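Local atomic coordinates of cytochrome P450 monooxygenase (Rhodococcus sp. ECU0066, PDB entry 6KBH), a protein that binds heme, flavin mononucleotide and a [2Fe-2S] cluster in one chain and probably acts as a self-sufficient P450 monooxygenase. Residues K577-I588 and D604-R612; A474-L482 and I492-P503. All blocks are in the same frame, centred on the assembly; numbering follows the deposited sequence.

Interaction 1: residues K577-I588 and D604-R612; sequences KRYVFVAGGIGI and DYEIHYAGR. With FMN (flavin mononucleotide), chain B.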
loop_
_atom_site.group_PDB
_atom_site.type_symbol
_atom_site.label_atom_id
_atom_site.label_comp_id
_atom_site.label_asym_id
_atom_site.label_seq_id
_atom_site.Cartn_x
_atom_site.Cartn_y
_atom_site.Cartn_z
ATOM N N LYS A 577 -31.226 26.462 -14.535
ATOM C CA LYS A 577 -31.661 27.630 -15.297
ATOM C C LYS A 577 -30.556 28.673 -15.405
ATOM O O LYS A 577 -30.251 29.170 -16.498
ATOM C CB LYS A 577 -32.916 28.191 -14.628
ATOM C CG LYS A 577 -33.028 29.695 -14.340
ATOM C CD LYS A 577 -32.996 30.570 -15.590
ATOM C CE LYS A 577 -33.177 32.053 -15.221
ATOM N NZ LYS A 577 -32.094 32.598 -14.365
ATOM N N ARG A 578 -29.977 29.048 -14.268
ATOM C CA ARG A 578 -29.011 30.130 -14.188
ATOM C C ARG A 578 -28.016 29.782 -13.097
ATOM O O ARG A 578 -28.291 28.976 -12.202
ATOM C CB ARG A 578 -29.691 31.477 -13.909
ATOM C CG ARG A 578 -28.772 32.678 -13.653
ATOM C CD ARG A 578 -29.590 33.953 -13.551
ATOM N NE ARG A 578 -30.421 34.008 -12.352
ATOM C CZ ARG A 578 -30.368 34.975 -11.437
ATOM N NH1 ARG A 578 -29.528 35.990 -11.575
ATOM N NH2 ARG A 578 -31.174 34.935 -10.385
ATOM N N TYR A 579 -26.836 30.366 -13.207
ATOM C CA TYR A 579 -25.802 30.188 -12.211
ATOM C C TYR A 579 -25.387 31.567 -11.744
ATOM O O TYR A 579 -25.056 32.424 -12.561
ATOM C CB TYR A 579 -24.626 29.419 -12.809
ATOM C CG TYR A 579 -25.122 28.368 -13.768
ATOM C CD1 TYR A 579 -25.562 27.145 -13.297
ATOM C CD2 TYR A 579 -25.232 28.623 -15.130
ATOM C CE1 TYR A 579 -26.056 26.187 -14.152
ATOM C CE2 TYR A 579 -25.727 27.668 -15.995
ATOM C CZ TYR A 579 -26.138 26.453 -15.501
ATOM O OH TYR A 579 -26.629 25.510 -16.373
ATOM N N VAL A 580 -25.431 31.803 -10.446
ATOM C CA VAL A 580 -24.807 32.990 -9.897
ATOM C C VAL A 580 -23.682 32.482 -9.025
ATOM O O VAL A 580 -23.878 31.550 -8.239
ATOM C CB VAL A 580 -25.793 33.904 -9.150
ATOM C CG1 VAL A 580 -26.950 34.246 -10.086
ATOM C CG2 VAL A 580 -26.207 33.361 -7.762
ATOM N N PHE A 581 -22.482 33.005 -9.244
ATOM C CA PHE A 581 -21.283 32.539 -8.568
ATOM C C PHE A 581 -20.855 33.636 -7.605
ATOM O O PHE A 581 -20.802 34.803 -7.987
ATOM C CB PHE A 581 -20.164 32.253 -9.573
ATOM C CG PHE A 581 -20.576 31.409 -10.764
ATOM C CD1 PHE A 581 -21.093 31.988 -11.909
ATOM C CD2 PHE A 581 -20.419 30.027 -10.737
ATOM C CE1 PHE A 581 -21.447 31.219 -13.001
ATOM C CE2 PHE A 581 -20.775 29.242 -11.823
ATOM C CZ PHE A 581 -21.289 29.834 -12.962
ATOM N N VAL A 582 -20.586 33.283 -6.360
ATOM C CA VAL A 582 -19.994 34.215 -5.413
ATOM C C VAL A 582 -18.641 33.643 -5.024
ATOM O O VAL A 582 -18.489 32.427 -4.891
ATOM C CB VAL A 582 -20.887 34.487 -4.190
ATOM C CG1 VAL A 582 -21.115 33.240 -3.412
ATOM C CG2 VAL A 582 -20.286 35.596 -3.331
ATOM N N ALA A 583 -17.639 34.513 -4.921
ATOM C CA ALA A 583 -16.244 34.093 -4.840
ATOM C C ALA A 583 -15.491 35.040 -3.923
ATOM O O ALA A 583 -15.625 36.263 -4.040
ATOM C CB ALA A 583 -15.582 34.075 -6.226
ATOM N N GLY A 584 -14.699 34.471 -3.019
ATOM C CA GLY A 584 -13.917 35.261 -2.089
ATOM C C GLY A 584 -12.461 34.849 -2.038
ATOM O O GLY A 584 -12.149 33.679 -1.796
ATOM N N GLY A 585 -11.560 35.802 -2.258
ATOM C CA GLY A 585 -10.143 35.484 -2.200
ATOM C C GLY A 585 -9.753 34.516 -3.298
ATOM O O GLY A 585 -10.141 34.674 -4.461
ATOM N N ILE A 586 -8.988 33.488 -2.921
ATOM C CA ILE A 586 -8.489 32.514 -3.887
ATOM C C ILE A 586 -9.555 31.510 -4.311
ATOM O O ILE A 586 -9.330 30.727 -5.241
ATOM C CB ILE A 586 -7.226 31.824 -3.316
ATOM C CG1 ILE A 586 -6.513 31.081 -4.431
ATOM C CG2 ILE A 586 -7.588 30.905 -2.163
ATOM C CD1 ILE A 586 -5.589 31.938 -5.243
ATOM N N GLY A 587 -10.727 31.541 -3.687
ATOM C CA GLY A 587 -11.848 30.742 -4.151
ATOM C C GLY A 587 -12.240 31.048 -5.587
ATOM O O GLY A 587 -13.151 30.423 -6.135
ATOM N N ILE A 588 -11.550 32.014 -6.200
ATOM C CA ILE A 588 -11.786 32.363 -7.596
ATOM C C ILE A 588 -11.361 31.234 -8.530
ATOM O O ILE A 588 -11.882 31.118 -9.646
ATOM C CB ILE A 588 -11.063 33.680 -7.933
ATOM C CG1 ILE A 588 -11.415 34.151 -9.346
ATOM C CG2 ILE A 588 -9.557 33.525 -7.773
ATOM C CD1 ILE A 588 -12.879 34.475 -9.536
ATOM N N ASP A 604 -27.106 31.867 -19.069
ATOM C CA ASP A 604 -27.031 33.050 -18.230
ATOM C C ASP A 604 -26.339 32.787 -16.925
ATOM O O ASP A 604 -26.681 31.907 -16.233
ATOM C CB ASP A 604 -28.462 33.645 -18.095
ATOM C CG ASP A 604 -28.637 34.625 -16.931
ATOM O OD1 ASP A 604 -27.661 35.040 -16.333
ATOM O OD2 ASP A 604 -29.772 34.971 -16.593
ATOM N N TYR A 605 -25.381 33.609 -16.577
ATOM C CA TYR A 605 -24.677 33.439 -15.317
ATOM C C TYR A 605 -24.276 34.804 -14.774
ATOM O O TYR A 605 -24.147 35.779 -15.517
ATOM C CB TYR A 605 -23.450 32.528 -15.473
ATOM C CG TYR A 605 -22.390 33.061 -16.410
ATOM C CD1 TYR A 605 -22.531 32.938 -17.784
ATOM C CD2 TYR A 605 -21.244 33.674 -15.920
ATOM C CE1 TYR A 605 -21.569 33.415 -18.647
ATOM C CE2 TYR A 605 -20.272 34.158 -16.778
ATOM C CZ TYR A 605 -20.442 34.024 -18.141
ATOM O OH TYR A 605 -19.485 34.500 -19.007
ATOM N N GLU A 606 -24.083 34.858 -13.456
ATOM C CA GLU A 606 -23.731 36.090 -12.761
ATOM C C GLU A 606 -22.661 35.768 -11.731
ATOM O O GLU A 606 -22.869 34.903 -10.880
ATOM C CB GLU A 606 -24.965 36.704 -12.084
ATOM C CG GLU A 606 -24.899 38.210 -11.919
ATOM C CD GLU A 606 -26.189 38.798 -11.379
ATOM O OE1 GLU A 606 -26.907 38.086 -10.645
ATOM O OE2 GLU A 606 -26.483 39.973 -11.688
ATOM N N ILE A 607 -21.518 36.448 -11.790
ATOM C CA ILE A 607 -20.396 36.107 -10.923
ATOM C C ILE A 607 -20.033 37.314 -10.067
ATOM O O ILE A 607 -19.929 38.440 -10.570
ATOM C CB ILE A 607 -19.186 35.587 -11.723
ATOM C CG1 ILE A 607 -18.394 36.692 -12.393
ATOM C CG2 ILE A 607 -19.642 34.721 -12.849
ATOM C CD1 ILE A 607 -17.222 36.116 -13.136
ATOM N N HIS A 608 -19.875 37.073 -8.767
ATOM C CA HIS A 608 -19.649 38.109 -7.771
ATOM C C HIS A 608 -18.369 37.738 -7.029
ATOM O O HIS A 608 -18.300 36.674 -6.405
ATOM C CB HIS A 608 -20.846 38.214 -6.811
ATOM C CG HIS A 608 -22.085 38.771 -7.433
ATOM N ND1 HIS A 608 -22.419 40.107 -7.360
ATOM C CD2 HIS A 608 -23.087 38.173 -8.116
ATOM C CE1 HIS A 608 -23.565 40.316 -7.983
ATOM N NE2 HIS A 608 -23.992 39.157 -8.453
ATOM N N TYR A 609 -17.359 38.606 -7.091
ATOM C CA TYR A 609 -16.005 38.271 -6.653
ATOM C C TYR A 609 -15.516 39.318 -5.659
ATOM O O TYR A 609 -15.310 40.480 -6.024
ATOM C CB TYR A 609 -15.069 38.167 -7.860
ATOM C CG TYR A 609 -13.643 37.759 -7.558
ATOM C CD1 TYR A 609 -13.320 37.045 -6.410
ATOM C CD2 TYR A 609 -12.617 38.083 -8.437
ATOM C CE1 TYR A 609 -12.011 36.677 -6.144
ATOM C CE2 TYR A 609 -11.312 37.716 -8.182
ATOM C CZ TYR A 609 -11.013 37.016 -7.036
ATOM O OH TYR A 609 -9.708 36.656 -6.787
ATOM N N ALA A 610 -15.316 38.903 -4.410
ATOM C CA ALA A 610 -14.841 39.779 -3.351
ATOM C C ALA A 610 -13.472 39.325 -2.862
ATOM O O ALA A 610 -13.066 38.174 -3.048
ATOM C CB ALA A 610 -15.828 39.818 -2.177
ATOM N N GLY A 611 -12.762 40.250 -2.227
ATOM C CA GLY A 611 -11.448 39.962 -1.688
ATOM C C GLY A 611 -10.944 41.141 -0.891
ATOM O O GLY A 611 -11.480 42.251 -0.983
ATOM N N ARG A 612 -9.898 40.886 -0.101
ATOM C CA ARG A 612 -9.385 41.918 0.793
ATOM C C ARG A 612 -8.872 43.127 0.017
ATOM O O ARG A 612 -9.010 44.268 0.474
ATOM C CB ARG A 612 -8.291 41.343 1.698
ATOM C CG ARG A 612 -6.976 41.020 0.999
ATOM C CD ARG A 612 -6.159 39.998 1.780
ATOM N NE ARG A 612 -5.564 40.562 2.990
ATOM C CZ ARG A 612 -4.381 41.167 3.031
ATOM N NH1 ARG A 612 -3.661 41.297 1.925
ATOM N NH2 ARG A 612 -3.920 41.645 4.178
HETATM N N1 FMN B . -8.259 22.637 -0.571
HETATM C C2 FMN B . -9.122 21.640 -0.815
HETATM O O2 FMN B . -9.403 20.826 0.124
HETATM N N3 FMN B . -9.699 21.467 -2.011
HETATM C C4 FMN B . -9.405 22.326 -3.008
HETATM O O4 FMN B . -9.976 22.174 -4.228
HETATM C C4A FMN B . -8.513 23.374 -2.783
HETATM N N5 FMN B . -8.229 24.221 -3.785
HETATM C C5A FMN B . -7.368 25.219 -3.557
HETATM C C6 FMN B . -7.097 26.075 -4.609
HETATM C C7 FMN B . -6.221 27.120 -4.431
HETATM C C7M FMN B . -6.005 27.994 -5.691
HETATM C C8 FMN B . -5.601 27.333 -3.193
HETATM C C8M FMN B . -4.625 28.467 -2.952
HETATM C C9 FMN B . -5.887 26.480 -2.133
HETATM C C9A FMN B . -6.764 25.405 -2.309
HETATM N N10 FMN B . -7.057 24.554 -1.301
HETATM C C10 FMN B . -7.928 23.532 -1.531
HETATM C "C1'" FMN B . -6.422 24.677 0.049
HETATM C "C2'" FMN B . -5.089 23.976 0.119
HETATM O "O2'" FMN B . -5.174 22.613 0.037
HETATM C "C3'" FMN B . -4.354 24.334 1.385
HETATM O "O3'" FMN B . -5.080 24.069 2.557
HETATM C "C4'" FMN B . -3.896 25.809 1.363
HETATM O "O4'" FMN B . -3.306 26.318 0.227
HETATM C "C5'" FMN B . -2.804 26.082 2.441
HETATM O "O5'" FMN B . -1.773 25.078 2.614
HETATM P P FMN B . -0.900 25.125 3.918
HETATM O O1P FMN B . -0.329 23.759 4.203
HETATM O O2P FMN B . 0.243 26.078 3.765
HETATM O O3P FMN B . -1.785 25.574 5.038
#

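Interaction 2: residues A474-L482 and I492-P503; sequences ARTMAVSGL and ITLRDTSGRPLP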
loop_
_atom_site.group_PDB
_atom_site.type_symbol
_atom_site.label_atom_id
_atom_site.label_comp_id
_atom_site.label_asym_id
_atom_site.label_seq_id
_atom_site.Cartn_x
_atom_site.Cartn_y
_atom_site.Cartn_z
ATOM N N ALA A 474 0.545 8.055 -9.640
ATOM C CA ALA A 474 0.623 9.486 -9.855
ATOM C C ALA A 474 1.495 9.781 -11.056
ATOM O O ALA A 474 2.390 9.009 -11.405
ATOM C CB ALA A 474 1.169 10.211 -8.634
ATOM N N ARG A 475 1.232 10.923 -11.666
ATOM C CA ARG A 475 2.047 11.447 -12.743
ATOM C C ARG A 475 3.014 12.459 -12.145
ATOM O O ARG A 475 2.609 13.313 -11.357
ATOM C CB ARG A 475 1.159 12.098 -13.797
ATOM C CG ARG A 475 0.136 11.135 -14.360
ATOM C CD ARG A 475 -1.112 11.858 -14.822
ATOM N NE ARG A 475 -1.089 12.120 -16.263
ATOM C CZ ARG A 475 -1.860 11.515 -17.164
ATOM N NH1 ARG A 475 -2.726 10.577 -16.800
ATOM N NH2 ARG A 475 -1.757 11.847 -18.444
ATOM N N THR A 476 4.293 12.338 -12.476
ATOM C CA THR A 476 5.278 13.316 -12.029
ATOM C C THR A 476 5.435 14.342 -13.141
ATOM O O THR A 476 6.132 14.108 -14.134
ATOM C CB THR A 476 6.600 12.647 -11.680
ATOM O OG1 THR A 476 7.398 12.516 -12.865
ATOM C CG2 THR A 476 6.339 11.276 -11.077
ATOM N N MET A 477 4.760 15.477 -12.987
ATOM C CA MET A 477 4.838 16.534 -13.977
ATOM C C MET A 477 5.973 17.498 -13.653
ATOM O O MET A 477 6.568 17.467 -12.573
ATOM C CB MET A 477 3.512 17.291 -14.082
ATOM C CG MET A 477 2.330 16.466 -14.557
ATOM S SD MET A 477 0.785 17.140 -13.964
ATOM C CE MET A 477 0.048 17.640 -15.466
ATOM N N ALA A 478 6.265 18.367 -14.614
ATOM C CA ALA A 478 7.317 19.359 -14.492
ATOM C C ALA A 478 6.702 20.747 -14.502
ATOM O O ALA A 478 5.691 20.993 -15.171
ATOM C CB ALA A 478 8.343 19.228 -15.628
ATOM N N VAL A 479 7.313 21.650 -13.743
ATOM C CA VAL A 479 6.863 23.034 -13.671
ATOM C C VAL A 479 7.562 23.818 -14.777
ATOM O O VAL A 479 8.781 24.015 -14.738
ATOM C CB VAL A 479 7.130 23.644 -12.287
ATOM C CG1 VAL A 479 8.560 23.373 -11.820
ATOM C CG2 VAL A 479 6.833 25.131 -12.302
ATOM N N SER A 480 6.789 24.263 -15.766
ATOM C CA SER A 480 7.342 25.016 -16.885
ATOM C C SER A 480 7.324 26.523 -16.669
ATOM O O SER A 480 8.017 27.243 -17.394
ATOM C CB SER A 480 6.575 24.688 -18.164
ATOM O OG SER A 480 5.193 24.981 -18.016
ATOM N N GLY A 481 6.551 27.016 -15.703
ATOM C CA GLY A 481 6.506 28.442 -15.463
ATOM C C GLY A 481 5.827 28.866 -14.177
ATOM O O GLY A 481 4.821 28.278 -13.768
ATOM N N LEU A 482 6.380 29.897 -13.536
ATOM C CA LEU A 482 5.808 30.514 -12.345
ATOM C C LEU A 482 5.482 31.964 -12.667
ATOM O O LEU A 482 6.370 32.724 -13.059
ATOM C CB LEU A 482 6.775 30.457 -11.160
ATOM C CG LEU A 482 7.198 29.098 -10.613
ATOM C CD1 LEU A 482 6.028 28.145 -10.708
ATOM C CD2 LEU A 482 8.419 28.563 -11.333
ATOM N N ILE A 492 1.057 28.457 -11.352
ATOM C CA ILE A 492 1.987 27.396 -11.724
ATOM C C ILE A 492 1.487 26.723 -12.993
ATOM O O ILE A 492 0.302 26.375 -13.098
ATOM C CB ILE A 492 2.152 26.371 -10.591
ATOM C CG1 ILE A 492 2.589 27.060 -9.302
ATOM C CG2 ILE A 492 3.168 25.320 -10.979
ATOM C CD1 ILE A 492 2.681 26.117 -8.130
ATOM N N THR A 493 2.385 26.548 -13.957
ATOM C CA THR A 493 2.106 25.809 -15.180
ATOM C C THR A 493 2.802 24.457 -15.083
ATOM O O THR A 493 4.033 24.393 -15.006
ATOM C CB THR A 493 2.586 26.576 -16.409
ATOM O OG1 THR A 493 3.845 27.189 -16.119
ATOM C CG2 THR A 493 1.598 27.657 -16.782
ATOM N N LEU A 494 2.017 23.382 -15.078
ATOM C CA LEU A 494 2.534 22.038 -14.849
ATOM C C LEU A 494 2.454 21.229 -16.137
ATOM O O LEU A 494 1.368 21.062 -16.707
ATOM C CB LEU A 494 1.774 21.355 -13.715
ATOM C CG LEU A 494 2.195 21.897 -12.345
ATOM C CD1 LEU A 494 1.349 21.303 -11.232
ATOM C CD2 LEU A 494 3.680 21.646 -12.100
ATOM N N ARG A 495 3.605 20.716 -16.572
ATOM C CA ARG A 495 3.783 19.997 -17.828
ATOM C C ARG A 495 3.968 18.508 -17.568
ATOM O O ARG A 495 4.731 18.125 -16.676
ATOM C CB ARG A 495 5.024 20.513 -18.569
ATOM C CG ARG A 495 4.856 21.841 -19.245
ATOM C CD ARG A 495 3.989 21.693 -20.463
ATOM N NE ARG A 495 3.420 22.974 -20.840
ATOM C CZ ARG A 495 3.948 23.845 -21.696
ATOM N NH1 ARG A 495 5.086 23.582 -22.325
ATOM N NH2 ARG A 495 3.308 24.986 -21.918
ATOM N N ASP A 496 3.321 17.663 -18.377
ATOM C CA ASP A 496 3.549 16.222 -18.307
ATOM C C ASP A 496 4.786 15.876 -19.129
ATOM O O ASP A 496 4.833 16.135 -20.338
ATOM C CB ASP A 496 2.332 15.429 -18.799
ATOM C CG ASP A 496 2.548 13.900 -18.735
ATOM O OD1 ASP A 496 3.655 13.435 -18.395
ATOM O OD2 ASP A 496 1.581 13.154 -19.029
ATOM N N THR A 497 5.766 15.265 -18.466
ATOM C CA THR A 497 7.020 14.883 -19.101
ATOM C C THR A 497 6.880 13.646 -19.979
ATOM O O THR A 497 7.641 13.486 -20.940
ATOM C CB THR A 497 8.073 14.639 -18.027
ATOM O OG1 THR A 497 7.870 13.342 -17.454
ATOM C CG2 THR A 497 7.936 15.678 -16.930
ATOM N N SER A 498 5.932 12.757 -19.661
ATOM C CA SER A 498 5.703 11.581 -20.496
ATOM C C SER A 498 5.429 11.980 -21.939
ATOM O O SER A 498 5.816 11.272 -22.877
ATOM C CB SER A 498 4.533 10.761 -19.953
ATOM O OG SER A 498 3.293 11.339 -20.329
ATOM N N GLY A 499 4.769 13.123 -22.133
ATOM C CA GLY A 499 4.308 13.556 -23.428
ATOM C C GLY A 499 2.915 13.083 -23.777
ATOM O O GLY A 499 2.307 13.617 -24.713
ATOM N N ARG A 500 2.384 12.107 -23.044
ATOM C CA ARG A 500 1.114 11.482 -23.396
ATOM C C ARG A 500 -0.038 12.197 -22.696
ATOM O O ARG A 500 0.050 12.470 -21.488
ATOM C CB ARG A 500 1.140 10.003 -23.038
ATOM C CG ARG A 500 2.548 9.408 -23.114
ATOM C CD ARG A 500 3.002 9.225 -24.568
ATOM N NE ARG A 500 4.449 9.378 -24.727
ATOM C CZ ARG A 500 5.092 9.270 -25.886
ATOM N NH1 ARG A 500 4.421 9.004 -26.999
ATOM N NH2 ARG A 500 6.409 9.425 -25.931
ATOM N N PRO A 501 -1.120 12.491 -23.421
ATOM C CA PRO A 501 -2.066 13.524 -22.980
ATOM C C PRO A 501 -2.693 13.249 -21.621
ATOM O O PRO A 501 -2.889 12.103 -21.208
ATOM C CB PRO A 501 -3.126 13.523 -24.088
ATOM C CG PRO A 501 -2.396 13.041 -25.298
ATOM C CD PRO A 501 -1.443 11.992 -24.768
ATOM N N LEU A 502 -3.020 14.342 -20.939
ATOM C CA LEU A 502 -3.589 14.421 -19.606
ATOM C C LEU A 502 -5.100 14.191 -19.659
ATOM O O LEU A 502 -5.739 14.460 -20.682
ATOM C CB LEU A 502 -3.302 15.791 -18.991
ATOM C CG LEU A 502 -1.876 16.307 -18.749
ATOM C CD1 LEU A 502 -1.043 16.437 -20.016
ATOM C CD2 LEU A 502 -1.983 17.657 -18.088
ATOM N N PRO A 503 -5.692 13.694 -18.572
ATOM C CA PRO A 503 -7.136 13.437 -18.565
ATOM C C PRO A 503 -7.958 14.686 -18.853
ATOM O O PRO A 503 -7.525 15.822 -18.651
ATOM C CB PRO A 503 -7.397 12.931 -17.142
ATOM C CG PRO A 503 -6.105 12.327 -16.724
ATOM C CD PRO A 503 -5.033 13.169 -17.362
#

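Interaction 1: residues K577-I588 and D604-R612
Ile588 covers one face of the Tyr609 ring, its CD1 3.7 Å from the ring centroid and 8° off the normal, a CH-pi contact; the carbonyl oxygens of Ala583 and Gly585 lie at the ring edge, in its plane. The Phe581 ring is met at its edge by CB of Tyr605, and CG2 of Ile607 reaches it obliquely. Val580 CG1 lies against one face of the Arg578 guanidinium, while at the edge NH1 forms a salt bridge of 3.5 Å to Glu606 OE1; NH2 bonds to Thr655. Strands 578-584 and 605-611 run parallel, 6° apart, joined by helix 588-601 in a beta-alpha-beta crossover within the five-stranded parallel sheet of the ferredoxin reductase-like nucleotide-binding fold. Gly585 N donates to Ala610 O at 2.9 Å. A chi1 of -177° leans the Tyr609 ring from the face shared with Ala583 toward the turn after strand 578-584. Its OH lies 3.1 Å from Gly585 O, with Ala618 O also within hydrogen-bonding reach, and the single proton can serve only one of them at a time. A leucine at Tyr609 would probably leave Ala618 O without its hydroxyl partner and Ile588 without a ring to lie on. Ile586 CG1 touches the flavin methyl C7M at 3.4 Å.

Interaction 2: residues A474-L482 and I492-P503
With CG anti to the carbonyl carbon (chi1 -63°) and a bend at chi3, Met477 sends its CE to meet CD2 of Leu502 tip to tip, on the side where Phe534 of the neighbouring strand touches both residues. The chain of Arg475 bends at chi3 (97°) and turns its guanidinium to the loop beyond strand 489-496. There NH2 makes a weak bond of 3.0 Å to Pro501 O, which lies at the edge of the guanidinium, in its plane; CD of Pro503 lies over one face, toward the rim, and Asp496 OD2 forms a long salt bridge at 3.6 Å from NH2. Asp496 OD1 also receives Ser498 N from above the carboxylate plane in an Asx turn, and Ser498 OG accepts from Arg500 N in an ST turn. Along the strands, Ala478 and Arg495 form a hydrogen-bonded antiparallel pair through two nearly straight backbone bonds. Gly481 O is gripped twice by Thr493, by N at 3.0 Å and by OG1 at 2.8 Å, the hydroxyl tilted from the carbonyl plane. Val479, Leu494, Ile492 and Leu482 pack on the same face as Met477. This is a beta hairpin in the six-stranded antiparallel barrel domain of FR-type flavoreductases.

How the interactions relate
The two contacts belong to successive parts of the reductase region: interaction 2 to its antiparallel flavin-binding sheet, interaction 1 to the parallel sheet that follows along the chain. Their centres are 29 Å apart and their nearest atoms about 10 Å, so they do not touch. FMN relates them spatially. Residues 577-588 reach it directly through Ile586, whereas in 492-503 the side chain of Ile492 remains about 9 Å from the flavin and about 10 Å from the side chains of Arg520 and Ser548, which bind it. Ile588 likewise lies about 8 Å from Phe686, another FMN-binding residue, measured between side chains.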